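Local coordinates for protein SSD1 (Saccharomyces cerevisiae S288C, PDB 7AM1) that binds the untranslated regions of mRNAs and represses their translation, as a member of the RNase II family that has lost nuclease activity, at residues 365-370 and 494-499. Numbering follows the deposited sequence.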
loop_
_atom_site.group_PDB
_atom_site.type_symbol
_atom_site.label_atom_id
_atom_site.label_comp_id
_atom_site.label_asym_id
_atom_site.label_seq_id
_atom_site.Cartn_x
_atom_site.Cartn_y
_atom_site.Cartn_z
ATOM N N ASN A 365 23.709 -21.749 -17.677
ATOM C CA ASN A 365 23.254 -20.593 -18.444
ATOM C C ASN A 365 22.442 -19.730 -17.483
ATOM O O ASN A 365 21.217 -19.822 -17.414
ATOM C CB ASN A 365 22.440 -21.011 -19.659
ATOM C CG ASN A 365 22.089 -19.835 -20.554
ATOM O OD1 ASN A 365 22.249 -18.675 -20.173
ATOM N ND2 ASN A 365 21.609 -20.134 -21.753
ATOM N N ILE A 366 23.143 -18.914 -16.711
ATOM C CA ILE A 366 22.514 -18.064 -15.707
ATOM C C ILE A 366 22.078 -16.768 -16.372
ATOM O O ILE A 366 22.874 -16.105 -17.049
ATOM C CB ILE A 366 23.476 -17.789 -14.541
ATOM C CG1 ILE A 366 23.723 -19.072 -13.748
ATOM C CG2 ILE A 366 22.902 -16.729 -13.607
ATOM C CD1 ILE A 366 24.926 -19.008 -12.840
ATOM N N PHE A 367 20.818 -16.402 -16.193
ATOM C CA PHE A 367 20.355 -15.104 -16.653
ATOM C C PHE A 367 20.000 -14.255 -15.442
ATOM O O PHE A 367 19.259 -14.695 -14.555
ATOM C CB PHE A 367 19.174 -15.219 -17.630
ATOM C CG PHE A 367 18.024 -16.050 -17.137
ATOM C CD1 PHE A 367 18.048 -17.427 -17.252
ATOM C CD2 PHE A 367 16.900 -15.447 -16.592
ATOM C CE1 PHE A 367 16.986 -18.194 -16.810
ATOM C CE2 PHE A 367 15.831 -16.211 -16.151
ATOM C CZ PHE A 367 15.878 -17.587 -16.259
ATOM N N ALA A 368 20.570 -13.058 -15.395
ATOM C CA ALA A 368 20.241 -12.098 -14.357
ATOM C C ALA A 368 18.945 -11.398 -14.737
ATOM O O ALA A 368 18.704 -11.119 -15.914
ATOM C CB ALA A 368 21.370 -11.084 -14.189
ATOM N N ILE A 369 18.096 -11.150 -13.744
ATOM C CA ILE A 369 16.840 -10.436 -13.946
ATOM C C ILE A 369 17.029 -8.984 -13.537
ATOM O O ILE A 369 17.470 -8.694 -12.418
ATOM C CB ILE A 369 15.689 -11.086 -13.155
ATOM C CG1 ILE A 369 15.588 -12.576 -13.500
ATOM C CG2 ILE A 369 14.379 -10.356 -13.417
ATOM C CD1 ILE A 369 15.078 -12.851 -14.905
ATOM N N SER A 370 16.698 -8.072 -14.443
ATOM C CA SER A 370 16.739 -6.647 -14.170
ATOM C C SER A 370 15.322 -6.093 -14.124
ATOM O O SER A 370 14.424 -6.561 -14.830
ATOM C CB SER A 370 17.558 -5.901 -15.227
ATOM O OG SER A 370 16.923 -5.940 -16.492
ATOM N N SER A 494 10.745 -23.629 -24.830
ATOM C CA SER A 494 12.043 -23.002 -24.666
ATOM C C SER A 494 12.503 -23.051 -23.208
ATOM O O SER A 494 11.766 -23.431 -22.295
ATOM C CB SER A 494 12.009 -21.542 -25.115
ATOM O OG SER A 494 11.503 -20.721 -24.072
ATOM N N TYR A 495 13.761 -22.648 -23.023
ATOM C CA TYR A 495 14.372 -22.508 -21.704
ATOM C C TYR A 495 13.466 -21.740 -20.752
ATOM O O TYR A 495 13.174 -22.196 -19.639
ATOM C CB TYR A 495 15.710 -21.786 -21.902
ATOM C CG TYR A 495 16.648 -21.653 -20.728
ATOM C CD1 TYR A 495 16.597 -22.517 -19.647
ATOM C CD2 TYR A 495 17.607 -20.646 -20.717
ATOM C CE1 TYR A 495 17.477 -22.376 -18.584
ATOM C CE2 TYR A 495 18.484 -20.498 -19.663
ATOM C CZ TYR A 495 18.415 -21.366 -18.598
ATOM O OH TYR A 495 19.285 -21.231 -17.540
ATOM N N LEU A 496 12.994 -20.572 -21.185
ATOM C CA LEU A 496 12.179 -19.729 -20.320
ATOM C C LEU A 496 10.804 -20.331 -20.073
ATOM O O LEU A 496 10.213 -20.102 -19.010
ATOM C CB LEU A 496 12.054 -18.339 -20.939
ATOM C CG LEU A 496 13.384 -17.590 -21.003
ATOM C CD1 LEU A 496 13.242 -16.303 -21.795
ATOM C CD2 LEU A 496 13.892 -17.309 -19.601
ATOM N N SER A 497 10.278 -21.099 -21.032
ATOM C CA SER A 497 9.017 -21.797 -20.812
ATOM C C SER A 497 9.129 -22.793 -19.670
ATOM O O SER A 497 8.162 -23.007 -18.929
ATOM C CB SER A 497 8.582 -22.513 -22.089
ATOM O OG SER A 497 8.475 -21.599 -23.164
ATOM N N THR A 498 10.294 -23.421 -19.516
ATOM C CA THR A 498 10.482 -24.346 -18.408
ATOM C C THR A 498 10.492 -23.603 -17.080
ATOM O O THR A 498 9.924 -24.081 -16.094
ATOM C CB THR A 498 11.776 -25.131 -18.589
ATOM O OG1 THR A 498 11.768 -25.749 -19.879
ATOM C CG2 THR A 498 11.898 -26.203 -17.518
ATOM N N VAL A 499 11.114 -22.421 -17.046
ATOM C CA VAL A 499 11.097 -21.605 -15.837
ATOM C C VAL A 499 9.665 -21.276 -15.444
ATOM O O VAL A 499 9.297 -21.347 -14.265
ATOM C CB VAL A 499 11.928 -20.324 -16.039
ATOM C CG1 VAL A 499 11.795 -19.418 -14.833
ATOM C CG2 VAL A 499 13.386 -20.661 -16.284
#
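Phe367 and Tyr495 form an offset edge-to-face aromatic pair that ties strand 367-370 to the first turn of helix 495-510 within the RNB domain. The edge of Phe367 points at the Tyr495 face, with the planes 84° apart and the ring centroids separated by 5.6 Å. Tyr495 CG stands anti to the backbone N (chi1 -172°). Its OH donates to Asn365 O, which lies at the ring edge, in plane. The modelled separation of Tyr495 OH and Asn365 O, 2.4 Å, is very short and doubtful in its exact value; the same hydroxyl also takes the backbone N-H of Val382 on the neighbouring strand. Leu496 comes over one face of Phe367, its CD2 4.2 Å from the ring centroid in a CH-pi contact. Val499 CG2 meets Phe367 CZ tip to tip at 4.0 Å, at the ring's edge. An alanine in place of Phe367 would probably open a gap between strand and helix, leaving the Tyr495 ring without its aromatic partner and Leu496 CD2 without a ring to rest on. Leu496 also touches Leu478 and Val499 touches Val382, so the helix start packs across strands 378-384, 367-370 and 476-479 of the mixed RNB-domain sheet, a helix-on-sheet arrangement.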